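Local coordinates for malonyl CoA-acyl carrier protein transacylase (Mycobacterium tuberculosis, PDB 2QC3) that transfers the malonyl group of malonyl-CoA to holo-acyl carrier protein, giving malonyl-ACP and CoA for fatty acid biosynthesis, at residues A[2-7]-A[256-261]; A[67-72]-A[99-104]; A[86-91]-A[220-225]. One frame throughout, in Å; residues are numbered along the deposited sequence.

Contact 1: residues A[2-7]-A[256-261]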
ATOM      1  N   MET A   2     -11.993   5.387 -18.078  1.00 49.48           N
ATOM      2  CA  MET A   2     -11.424   5.577 -16.754  1.00 46.48           C
ATOM      3  C   MET A   2     -10.106   4.827 -16.589  1.00 43.25           C
ATOM      4  O   MET A   2      -9.988   3.668 -16.988  1.00 41.73           O
ATOM      5  CB  MET A   2     -12.425   5.100 -15.703  1.00 50.38           C
ATOM      6  CG  MET A   2     -11.980   5.304 -14.272  1.00 53.91           C
ATOM      7  SD  MET A   2     -13.133   4.564 -13.099  1.00 60.58           S
ATOM      8  CE  MET A   2     -12.630   2.827 -13.150  1.00 60.00           C
ATOM      9  N   ILE A   3      -9.116   5.498 -16.003  1.00 38.81           N
ATOM     10  CA  ILE A   3      -7.810   4.891 -15.764  1.00 35.23           C
ATOM     11  C   ILE A   3      -7.644   4.587 -14.277  1.00 33.11           C
ATOM     12  O   ILE A   3      -7.854   5.455 -13.426  1.00 31.67           O
ATOM     13  CB  ILE A   3      -6.653   5.822 -16.202  1.00 35.01           C
ATOM     14  CG1 ILE A   3      -6.673   6.021 -17.721  1.00 36.31           C
ATOM     15  CG2 ILE A   3      -5.320   5.216 -15.798  1.00 35.94           C
ATOM     16  CD1 ILE A   3      -7.839   6.822 -18.227  1.00 37.83           C
ATOM     17  N   ALA A   4      -7.290   3.347 -13.960  1.00 30.76           N
ATOM     18  CA  ALA A   4      -7.101   2.958 -12.567  1.00 29.67           C
ATOM     19  C   ALA A   4      -5.672   3.236 -12.136  1.00 27.69           C
ATOM     20  O   ALA A   4      -4.725   2.757 -12.757  1.00 27.85           O
ATOM     21  CB  ALA A   4      -7.422   1.478 -12.379  1.00 29.67           C
ATOM     22  N   LEU A   5      -5.518   4.024 -11.078  1.00 25.47           N
ATOM     23  CA  LEU A   5      -4.196   4.344 -10.561  1.00 26.00           C
ATOM     24  C   LEU A   5      -4.037   3.560  -9.259  1.00 25.87           C
ATOM     25  O   LEU A   5      -4.758   3.803  -8.288  1.00 25.48           O
ATOM     26  CB  LEU A   5      -4.074   5.853 -10.311  1.00 26.71           C
ATOM     27  CG  LEU A   5      -4.374   6.791 -11.492  1.00 28.52           C
ATOM     28  CD1 LEU A   5      -4.051   8.224 -11.083  1.00 26.16           C
ATOM     29  CD2 LEU A   5      -3.561   6.398 -12.718  1.00 27.54           C
ATOM     30  N   LEU A   6      -3.098   2.617  -9.246  1.00 24.30           N
ATOM     31  CA  LEU A   6      -2.876   1.776  -8.072  1.00 24.55           C
ATOM     32  C   LEU A   6      -1.551   2.046  -7.384  1.00 23.82           C
ATOM     33  O   LEU A   6      -0.500   2.053  -8.027  1.00 25.15           O
ATOM     34  CB  LEU A   6      -2.941   0.296  -8.463  1.00 23.52           C
ATOM     35  CG  LEU A   6      -4.078  -0.120  -9.408  1.00 24.48           C
ATOM     36  CD1 LEU A   6      -4.032  -1.630  -9.629  1.00 25.10           C
ATOM     37  CD2 LEU A   6      -5.417   0.289  -8.820  1.00 23.13           C
ATOM     38  N   ALA A   7      -1.606   2.255  -6.071  1.00 22.35           N
ATOM     39  CA  ALA A   7      -0.411   2.527  -5.278  1.00 22.74           C
ATOM     40  C   ALA A   7      -0.037   1.297  -4.456  1.00 25.12           C
ATOM     41  O   ALA A   7      -0.820   0.820  -3.635  1.00 24.48           O
ATOM     42  CB  ALA A   7      -0.650   3.734  -4.359  1.00 21.99           C
ATOM     43  N   ALA A 256     -13.013  -5.492  -7.236  1.00 26.41           N
ATOM     44  CA  ALA A 256     -14.393  -5.788  -7.615  1.00 27.52           C
ATOM     45  C   ALA A 256     -15.082  -4.466  -7.937  1.00 27.51           C
ATOM     46  O   ALA A 256     -15.896  -4.381  -8.854  1.00 28.51           O
ATOM     47  CB  ALA A 256     -15.121  -6.498  -6.468  1.00 27.08           C
ATOM     48  N   THR A 257     -14.740  -3.429  -7.182  1.00 27.83           N
ATOM     49  CA  THR A 257     -15.321  -2.113  -7.410  1.00 27.98           C
ATOM     50  C   THR A 257     -14.793  -1.504  -8.709  1.00 28.49           C
ATOM     51  O   THR A 257     -15.514  -0.791  -9.408  1.00 28.31           O
ATOM     52  CB  THR A 257     -15.016  -1.161  -6.236  1.00 29.49           C
ATOM     53  OG1 THR A 257     -15.638  -1.665  -5.044  1.00 29.48           O
ATOM     54  CG2 THR A 257     -15.548   0.242  -6.532  1.00 25.40           C
ATOM     55  N   LEU A 258     -13.535  -1.781  -9.030  1.00 28.73           N
ATOM     56  CA  LEU A 258     -12.945  -1.266 -10.262  1.00 30.74           C
ATOM     57  C   LEU A 258     -13.710  -1.854 -11.444  1.00 32.77           C
ATOM     58  O   LEU A 258     -13.981  -1.168 -12.430  1.00 32.09           O
ATOM     59  CB  LEU A 258     -11.469  -1.659 -10.355  1.00 28.11           C
ATOM     60  CG  LEU A 258     -10.556  -1.062  -9.280  1.00 25.80           C
ATOM     61  CD1 LEU A 258      -9.142  -1.620  -9.429  1.00 23.78           C
ATOM     62  CD2 LEU A 258     -10.555   0.460  -9.409  1.00 24.56           C
ATOM     63  N   ARG A 259     -14.062  -3.129 -11.324  1.00 36.17           N
ATOM     64  CA  ARG A 259     -14.805  -3.834 -12.361  1.00 41.37           C
ATOM     65  C   ARG A 259     -16.143  -3.126 -12.589  1.00 43.26           C
ATOM     66  O   ARG A 259     -16.582  -2.949 -13.730  1.00 44.04           O
ATOM     67  CB  ARG A 259     -15.039  -5.285 -11.932  1.00 43.00           C
ATOM     68  CG  ARG A 259     -15.284  -6.251 -13.077  1.00 46.98           C
ATOM     69  CD  ARG A 259     -15.520  -7.666 -12.568  1.00 49.98           C
ATOM     70  NE  ARG A 259     -14.583  -8.034 -11.508  1.00 53.87           N
ATOM     71  CZ  ARG A 259     -14.514  -9.243 -10.954  1.00 55.37           C
ATOM     72  NH1 ARG A 259     -15.324 -10.211 -11.364  1.00 56.91           N
ATOM     73  NH2 ARG A 259     -13.649  -9.480  -9.978  1.00 54.55           N
ATOM     74  N   GLU A 260     -16.782  -2.718 -11.495  1.00 44.56           N
ATOM     75  CA  GLU A 260     -18.061  -2.018 -11.570  1.00 46.70           C
ATOM     76  C   GLU A 260     -17.971  -0.783 -12.460  1.00 47.05           C
ATOM     77  O   GLU A 260     -18.907  -0.465 -13.189  1.00 47.86           O
ATOM     78  CB  GLU A 260     -18.523  -1.603 -10.174  1.00 46.74           C
ATOM     79  CG  GLU A 260     -19.193  -2.710  -9.383  1.00 50.13           C
ATOM     80  CD  GLU A 260     -19.602  -2.249  -7.997  1.00 51.28           C
ATOM     81  OE1 GLU A 260     -20.144  -1.129  -7.884  1.00 53.22           O
ATOM     82  OE2 GLU A 260     -19.389  -3.005  -7.025  1.00 51.61           O
ATOM     83  N   HIS A 261     -16.843  -0.086 -12.385  1.00 47.75           N
ATOM     84  CA  HIS A 261     -16.627   1.104 -13.195  1.00 47.53           C
ATOM     85  C   HIS A 261     -16.134   0.694 -14.574  1.00 48.81           C
ATOM     86  O   HIS A 261     -15.906  -0.488 -14.837  1.00 49.85           O
ATOM     87  CB  HIS A 261     -15.593   2.012 -12.529  1.00 46.46           C
ATOM     88  CG  HIS A 261     -16.046   2.591 -11.228  1.00 44.96           C
ATOM     89  ND1 HIS A 261     -16.499   1.813 -10.184  1.00 45.61           N
ATOM     90  CD2 HIS A 261     -16.126   3.875 -10.800  1.00 42.64           C
ATOM     91  CE1 HIS A 261     -16.840   2.590  -9.172  1.00 42.69           C
ATOM     92  NE2 HIS A 261     -16.623   3.845  -9.521  1.00 42.34           N
TER
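A buried helix-on-sheet contact joins strand 2-7, the middle strand of the five-stranded parallel sheet of this alpha/beta acyl transferase fold, to the C-terminal end of helix 251-260. The helix packs over the face that carries the even-numbered side chains of the strand, and the two axes run nearly antiparallel, at 164°, with a closest approach of 10.5 Å. Such a separation is what layers of side chains interlocking between a helix and a sheet require, and no hydrogen bond crosses the gap. The chain then turns at His-261 and returns as strand 263-268, the next neighbour of strand 2-7 in the sheet, so one structural unit supplies both the cover and the adjoining strand.

Leu-258 carries the apolar part of the contact. Its two methyls divide the work: CD1 reaches CD2 of Leu-6 at 4.2 Å, while CD2 lies 4.4 Å from CB of Ala-4. Ile-87 and Leu-223 flank the same leucine, extending the apolar layer across strands. At the C-terminal end of the helix Met-2 stretches out, CG anti to the backbone N (chi1 -177°) and the chain still extended at chi2, then bends at its last torsion. Its CE thereby comes to 4.3 Å from Leu-258 O, near the helix end. The sulfur approaches the His-261 imidazole obliquely, SD standing 3.8 Å from CD2 of the ring and 4.7 Å from its centroid, a loose Met-aromatic contact.

His-261, the first residue beyond the helix, folds its ring back with CG beside its own backbone N. This lets ND1 donate to Thr-257 O over 2.9 Å, a bent bond whose donor sits above the carbonyl plane.

Contact 2: residues A[67-72]-A[99-104]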
ATOM      1  N   ALA A  67       8.511   7.094  -3.237  1.00 26.43           N
ATOM      2  CA  ALA A  67       8.741   6.637  -4.604  1.00 27.43           C
ATOM      3  C   ALA A  67       7.468   6.830  -5.418  1.00 27.74           C
ATOM      4  O   ALA A  67       7.502   7.312  -6.557  1.00 27.66           O
ATOM      5  CB  ALA A  67       9.135   5.169  -4.605  1.00 24.93           C
ATOM      6  N   THR A  68       6.341   6.457  -4.822  1.00 26.93           N
ATOM      7  CA  THR A  68       5.060   6.586  -5.497  1.00 25.60           C
ATOM      8  C   THR A  68       4.716   8.013  -5.878  1.00 25.05           C
ATOM      9  O   THR A  68       4.311   8.278  -7.013  1.00 24.39           O
ATOM     10  CB  THR A  68       3.900   6.006  -4.653  1.00 23.87           C
ATOM     11  OG1 THR A  68       4.037   4.584  -4.588  1.00 24.17           O
ATOM     12  CG2 THR A  68       2.542   6.336  -5.294  1.00 23.12           C
ATOM     13  N   LEU A  69       4.889   8.930  -4.935  1.00 24.29           N
ATOM     14  CA  LEU A  69       4.557  10.317  -5.186  1.00 25.59           C
ATOM     15  C   LEU A  69       5.525  11.035  -6.122  1.00 25.87           C
ATOM     16  O   LEU A  69       5.126  11.965  -6.816  1.00 26.82           O
ATOM     17  CB  LEU A  69       4.397  11.057  -3.851  1.00 22.59           C
ATOM     18  CG  LEU A  69       3.322  10.384  -2.973  1.00 24.15           C
ATOM     19  CD1 LEU A  69       3.069  11.201  -1.707  1.00 21.26           C
ATOM     20  CD2 LEU A  69       2.026  10.227  -3.781  1.00 21.22           C
ATOM     21  N   LEU A  70       6.788  10.624  -6.153  1.00 27.95           N
ATOM     22  CA  LEU A  70       7.735  11.259  -7.075  1.00 29.76           C
ATOM     23  C   LEU A  70       7.197  11.038  -8.485  1.00 30.29           C
ATOM     24  O   LEU A  70       7.157  11.961  -9.303  1.00 31.03           O
ATOM     25  CB  LEU A  70       9.123  10.626  -6.969  1.00 29.11           C
ATOM     26  CG  LEU A  70      10.016  11.012  -5.792  1.00 30.24           C
ATOM     27  CD1 LEU A  70      11.277  10.171  -5.837  1.00 30.21           C
ATOM     28  CD2 LEU A  70      10.357  12.499  -5.859  1.00 31.17           C
ATOM     29  N   ALA A  71       6.769   9.805  -8.749  1.00 30.29           N
ATOM     30  CA  ALA A  71       6.223   9.429 -10.045  1.00 31.80           C
ATOM     31  C   ALA A  71       4.947  10.209 -10.309  1.00 33.80           C
ATOM     32  O   ALA A  71       4.731  10.716 -11.412  1.00 33.65           O
ATOM     33  CB  ALA A  71       5.940   7.935 -10.077  1.00 30.98           C
ATOM     34  N   HIS A  72       4.097  10.297  -9.293  1.00 34.45           N
ATOM     35  CA  HIS A  72       2.851  11.033  -9.427  1.00 36.58           C
ATOM     36  C   HIS A  72       3.130  12.510  -9.656  1.00 38.37           C
ATOM     37  O   HIS A  72       2.433  13.171 -10.428  1.00 37.61           O
ATOM     38  CB  HIS A  72       1.992  10.898  -8.175  1.00 34.67           C
ATOM     39  CG  HIS A  72       0.872  11.887  -8.121  1.00 35.97           C
ATOM     40  ND1 HIS A  72      -0.214  11.826  -8.970  1.00 35.43           N
ATOM     41  CD2 HIS A  72       0.692  12.990  -7.357  1.00 35.44           C
ATOM     42  CE1 HIS A  72      -1.015  12.849  -8.727  1.00 34.84           C
ATOM     43  NE2 HIS A  72      -0.489  13.570  -7.754  1.00 36.91           N
ATOM     44  N   TYR A  99      -4.155   8.490  -1.308  1.00 20.47           N
ATOM     45  CA  TYR A  99      -4.854   9.658  -0.786  1.00 20.93           C
ATOM     46  C   TYR A  99      -4.267  10.937  -1.366  1.00 22.53           C
ATOM     47  O   TYR A  99      -5.000  11.852  -1.739  1.00 22.02           O
ATOM     48  CB  TYR A  99      -4.766   9.694   0.743  1.00 22.48           C
ATOM     49  CG  TYR A  99      -5.826   8.878   1.432  1.00 21.68           C
ATOM     50  CD1 TYR A  99      -6.241   7.656   0.907  1.00 22.05           C
ATOM     51  CD2 TYR A  99      -6.409   9.320   2.622  1.00 24.05           C
ATOM     52  CE1 TYR A  99      -7.205   6.894   1.541  1.00 20.41           C
ATOM     53  CE2 TYR A  99      -7.380   8.558   3.271  1.00 22.50           C
ATOM     54  CZ  TYR A  99      -7.772   7.350   2.724  1.00 20.63           C
ATOM     55  OH  TYR A  99      -8.732   6.588   3.342  1.00 19.92           O
ATOM     56  N   ALA A 100      -2.941  10.999  -1.435  1.00 22.42           N
ATOM     57  CA  ALA A 100      -2.273  12.169  -1.986  1.00 23.15           C
ATOM     58  C   ALA A 100      -2.574  12.260  -3.482  1.00 23.28           C
ATOM     59  O   ALA A 100      -2.803  13.343  -4.016  1.00 24.16           O
ATOM     60  CB  ALA A 100      -0.766  12.077  -1.753  1.00 24.65           C
ATOM     61  N   ILE A 101      -2.579  11.118  -4.161  1.00 22.44           N
ATOM     62  CA  ILE A 101      -2.865  11.118  -5.587  1.00 22.66           C
ATOM     63  C   ILE A 101      -4.276  11.657  -5.807  1.00 22.45           C
ATOM     64  O   ILE A 101      -4.503  12.464  -6.704  1.00 21.64           O
ATOM     65  CB  ILE A 101      -2.718   9.698  -6.179  1.00 20.47           C
ATOM     66  CG1 ILE A 101      -1.228   9.331  -6.235  1.00 21.80           C
ATOM     67  CG2 ILE A 101      -3.351   9.629  -7.574  1.00 21.16           C
ATOM     68  CD1 ILE A 101      -0.949   7.856  -6.538  1.00 22.49           C
ATOM     69  N   ALA A 102      -5.208  11.231  -4.958  1.00 22.90           N
ATOM     70  CA  ALA A 102      -6.597  11.665  -5.051  1.00 23.08           C
ATOM     71  C   ALA A 102      -6.846  13.039  -4.430  1.00 23.27           C
ATOM     72  O   ALA A 102      -7.998  13.444  -4.262  1.00 24.19           O
ATOM     73  CB  ALA A 102      -7.514  10.626  -4.406  1.00 21.82           C
ATOM     74  N   GLY A 103      -5.771  13.739  -4.070  1.00 22.80           N
ATOM     75  CA  GLY A 103      -5.893  15.077  -3.516  1.00 23.12           C
ATOM     76  C   GLY A 103      -6.401  15.268  -2.097  1.00 24.79           C
ATOM     77  O   GLY A 103      -6.746  16.385  -1.711  1.00 24.48           O
ATOM     78  N   VAL A 104      -6.434  14.207  -1.301  1.00 24.37           N
ATOM     79  CA  VAL A 104      -6.913  14.334   0.067  1.00 23.77           C
ATOM     80  C   VAL A 104      -5.858  14.964   0.967  1.00 23.51           C
ATOM     81  O   VAL A 104      -6.185  15.732   1.869  1.00 24.06           O
ATOM     82  CB  VAL A 104      -7.331  12.961   0.626  1.00 22.78           C
ATOM     83  CG1 VAL A 104      -7.683  13.070   2.105  1.00 23.07           C
ATOM     84  CG2 VAL A 104      -8.528  12.445  -0.154  1.00 22.06           C
TER
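Ile-101 and His-72 contribute most of the surface where helix 57-77 meets the end of helix 94-101, and Leu-69 with Ala-100 fills in beside them. The histidine side chain leaves its helix with CG anti to the backbone N (chi1 166°) and runs past the isoleucine in the opposite direction, so that the imidazole lies flat against it. Over one ring face sits Ile-101 CG1, 4.0 Å from the centroid of the His-72 ring and displaced toward its rim; this CH-pi contact is made by a methylene rather than by a methyl. The CG2 branch of Ile-101 lies farther along, 4.1 Å from His-72 ND1.

The remaining end of the isoleucine, CD1, points on to Thr-68 and touches its CG2 at 4.0 Å, the two side chains crossing at about a right angle. The threonine hydroxyl turns to Pro-270 O, its strongest partner, with Ile-64 O of its own helix at most sharing its single proton. Leu-69 straddles the methyl of Ala-100, with both CD1 and CD2 of the leucine 3.9 Å from Ala-100 CB. The same leucine also rests on Trp-34 of helix 27-37 and on Ala-107 and Ala-110 of helix 107-125, so four helices meet round it.

Just beyond Ile-101 the helix stops: Val-104 N bonds back to Tyr-99 O at 2.8 Å, and Gly-103 N to Ala-100 O at 3.0 Å. With Gly-103 at positive phi in the C-prime position, this is a Schellman motif, terminating the helix that follows the probable nucleophile elbow of the alpha/beta fold.

Contact 3: residues A[86-91]-A[220-225]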
ATOM      1  N   VAL A  86     -10.066   9.304 -13.542  1.00 38.82           N
ATOM      2  CA  VAL A  86      -9.355   8.231 -12.881  1.00 35.43           C
ATOM      3  C   VAL A  86     -10.078   7.722 -11.637  1.00 32.91           C
ATOM      4  O   VAL A  86     -10.983   8.368 -11.110  1.00 31.73           O
ATOM      5  CB  VAL A  86      -7.944   8.692 -12.461  1.00 34.97           C
ATOM      6  CG1 VAL A  86      -7.178   9.207 -13.668  1.00 34.12           C
ATOM      7  CG2 VAL A  86      -8.049   9.774 -11.386  1.00 32.99           C
ATOM      8  N   ILE A  87      -9.677   6.541 -11.191  1.00 31.33           N
ATOM      9  CA  ILE A  87     -10.222   5.939  -9.985  1.00 28.76           C
ATOM     10  C   ILE A  87      -8.925   5.553  -9.273  1.00 27.47           C
ATOM     11  O   ILE A  87      -8.049   4.930  -9.875  1.00 24.40           O
ATOM     12  CB  ILE A  87     -11.104   4.704 -10.319  1.00 29.57           C
ATOM     13  CG1 ILE A  87     -11.991   4.347  -9.123  1.00 28.87           C
ATOM     14  CG2 ILE A  87     -10.246   3.528 -10.741  1.00 30.40           C
ATOM     15  CD1 ILE A  87     -11.247   4.078  -7.854  1.00 33.25           C
ATOM     16  N   VAL A  88      -8.778   5.964  -8.017  1.00 25.67           N
ATOM     17  CA  VAL A  88      -7.553   5.692  -7.267  1.00 24.18           C
ATOM     18  C   VAL A  88      -7.723   4.650  -6.172  1.00 24.82           C
ATOM     19  O   VAL A  88      -8.763   4.581  -5.520  1.00 25.07           O
ATOM     20  CB  VAL A  88      -7.013   6.995  -6.615  1.00 24.39           C
ATOM     21  CG1 VAL A  88      -5.582   6.801  -6.129  1.00 21.44           C
ATOM     22  CG2 VAL A  88      -7.093   8.142  -7.602  1.00 22.94           C
ATOM     23  N   ALA A  89      -6.685   3.845  -5.970  1.00 25.37           N
ATOM     24  CA  ALA A  89      -6.703   2.819  -4.930  1.00 25.54           C
ATOM     25  C   ALA A  89      -5.279   2.429  -4.546  1.00 25.10           C
ATOM     26  O   ALA A  89      -4.395   2.368  -5.408  1.00 26.12           O
ATOM     27  CB  ALA A  89      -7.469   1.592  -5.408  1.00 27.00           C
ATOM     28  N   GLY A  90      -5.058   2.176  -3.258  1.00 22.38           N
ATOM     29  CA  GLY A  90      -3.745   1.774  -2.807  1.00 22.02           C
ATOM     30  C   GLY A  90      -3.859   0.571  -1.887  1.00 23.35           C
ATOM     31  O   GLY A  90      -4.888   0.322  -1.285  1.00 24.53           O
ATOM     32  N   HIS A  91      -2.780  -0.187  -1.789  1.00 20.83           N
ATOM     33  CA  HIS A  91      -2.767  -1.350  -0.931  1.00 19.04           C
ATOM     34  C   HIS A  91      -1.964  -1.079   0.328  1.00 18.51           C
ATOM     35  O   HIS A  91      -0.794  -0.722   0.254  1.00 16.82           O
ATOM     36  CB  HIS A  91      -2.224  -2.574  -1.696  1.00 17.44           C
ATOM     37  CG  HIS A  91      -2.153  -3.830  -0.871  1.00 18.94           C
ATOM     38  ND1 HIS A  91      -2.916  -4.951  -1.145  1.00 16.60           N
ATOM     39  CD2 HIS A  91      -1.464  -4.118   0.258  1.00 16.12           C
ATOM     40  CE1 HIS A  91      -2.704  -5.866  -0.213  1.00 17.00           C
ATOM     41  NE2 HIS A  91      -1.828  -5.385   0.651  1.00 18.87           N
ATOM     42  N   ALA A 220     -10.820  12.821  -6.834  1.00 29.36           N
ATOM     43  CA  ALA A 220     -11.104  11.681  -7.691  1.00 26.69           C
ATOM     44  C   ALA A 220     -11.735  10.566  -6.875  1.00 26.65           C
ATOM     45  O   ALA A 220     -11.709  10.603  -5.646  1.00 26.07           O
ATOM     46  CB  ALA A 220      -9.822  11.185  -8.344  1.00 28.22           C
ATOM     47  N   THR A 221     -12.321   9.588  -7.558  1.00 25.65           N
ATOM     48  CA  THR A 221     -12.925   8.451  -6.870  1.00 27.36           C
ATOM     49  C   THR A 221     -11.787   7.740  -6.136  1.00 25.95           C
ATOM     50  O   THR A 221     -10.850   7.232  -6.757  1.00 26.14           O
ATOM     51  CB  THR A 221     -13.566   7.471  -7.866  1.00 28.07           C
ATOM     52  OG1 THR A 221     -14.487   8.180  -8.703  1.00 30.25           O
ATOM     53  CG2 THR A 221     -14.300   6.362  -7.127  1.00 28.68           C
ATOM     54  N   LEU A 222     -11.869   7.725  -4.814  1.00 25.69           N
ATOM     55  CA  LEU A 222     -10.846   7.106  -3.982  1.00 23.68           C
ATOM     56  C   LEU A 222     -11.430   5.927  -3.217  1.00 23.27           C
ATOM     57  O   LEU A 222     -12.332   6.094  -2.391  1.00 22.80           O
ATOM     58  CB  LEU A 222     -10.289   8.146  -2.999  1.00 23.89           C
ATOM     59  CG  LEU A 222      -9.190   7.755  -1.998  1.00 23.99           C
ATOM     60  CD1 LEU A 222      -7.892   7.386  -2.724  1.00 21.74           C
ATOM     61  CD2 LEU A 222      -8.942   8.925  -1.073  1.00 23.23           C
ATOM     62  N   LEU A 223     -10.916   4.735  -3.502  1.00 22.41           N
ATOM     63  CA  LEU A 223     -11.377   3.519  -2.838  1.00 23.04           C
ATOM     64  C   LEU A 223     -10.607   3.277  -1.544  1.00 24.01           C
ATOM     65  O   LEU A 223      -9.513   3.810  -1.357  1.00 21.57           O
ATOM     66  CB  LEU A 223     -11.201   2.312  -3.760  1.00 23.46           C
ATOM     67  CG  LEU A 223     -11.926   2.408  -5.102  1.00 22.23           C
ATOM     68  CD1 LEU A 223     -11.777   1.089  -5.852  1.00 21.98           C
ATOM     69  CD2 LEU A 223     -13.399   2.728  -4.857  1.00 20.30           C
ATOM     70  N   SER A 224     -11.189   2.469  -0.661  1.00 22.20           N
ATOM     71  CA  SER A 224     -10.572   2.146   0.615  1.00 21.95           C
ATOM     72  C   SER A 224     -10.433   0.637   0.803  1.00 21.10           C
ATOM     73  O   SER A 224     -11.313  -0.129   0.412  1.00 19.91           O
ATOM     74  CB  SER A 224     -11.409   2.724   1.766  1.00 21.57           C
ATOM     75  OG  SER A 224     -10.888   2.321   3.021  1.00 21.88           O
ATOM     76  N   ASN A 225      -9.321   0.228   1.409  1.00 21.14           N
ATOM     77  CA  ASN A 225      -9.035  -1.179   1.690  1.00 21.40           C
ATOM     78  C   ASN A 225     -10.048  -1.737   2.685  1.00 19.06           C
ATOM     79  O   ASN A 225     -10.181  -2.947   2.844  1.00 16.90           O
ATOM     80  CB  ASN A 225      -7.632  -1.324   2.296  1.00 19.85           C
ATOM     81  CG  ASN A 225      -6.526  -1.140   1.281  1.00 21.19           C
ATOM     82  OD1 ASN A 225      -5.357  -1.027   1.652  1.00 23.45           O
ATOM     83  ND2 ASN A 225      -6.877  -1.125  -0.006  1.00 17.75           N
TER
HETATM   84  O   HOH W   1     -12.949  10.216 -10.582  1.00 46.60           O
HETATM   85  O   HOH W   2      -6.882   2.870  -1.297  1.00 24.06           O
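Ile-87 lies at the apolar centre where strand 86-90 runs parallel to the short, weakly bonded edge strand 221-222. Its CG1 is anti to the backbone N, and a bend at chi2 (-57°) turns CD1 tightly against Leu-223 CG at 3.3 Å, the side chains crossing at about a right angle; CG1 itself also leans on CG2 of Thr-221. On the other face Val-88 CB meets Leu-222 CD1 at 4.0 Å, and toward the strand start Val-86 CG2 rests on Ala-220 CB.

Between these two faces, backbone bonds join the strands. Val-88 N donates to Thr-221 O at 2.7 Å and Val-88 O accepts from Leu-223 N at 3.0 Å, both almost straight. Where the strands separate, water takes over at each end: one molecule joins Val-86 O to Thr-221 N, another Gly-90 N to Leu-223 O.

Outermost is the Asn-225 carboxamide, held by both ends. Its ND2 donates to Gly-90 O at 2.8 Å through a bent bond (138°), while its OD1 accepts from Ser-92 N. This fixes the amide beside the turn from strand 86-90 into helix 94-101, where Gly-90, Ser-92 and Gly-94 match the GxSxG nucleophile elbow, with Ser-92 the probable catalytic serine.

Strands 86-90 and 2-7 are neighbours in one sheet, bringing the centres of contacts 1 and 3 to about 7 Å; Ala-7 N to Ala-89 O and Ala-7 O to His-91 N, each 2.9 Å, are probable hydrogen bonds. Contact 1 covers one face of that sheet, and contact 2 abuts the other, Ile-101 CG2 lying 3.8 Å from Leu-5 CD1 and 3.9 Å from Val-88 CG1. Contact 3 is nearest the probable active site: the side chain of His-91 is about 3 Å from that of its neighbour Ser-92, and that of Asn-225 about 5 Å from that of His-195; those of Leu-6 (contact 1) and Thr-68 (contact 2) are about 12 and 11 Å from Ser-92.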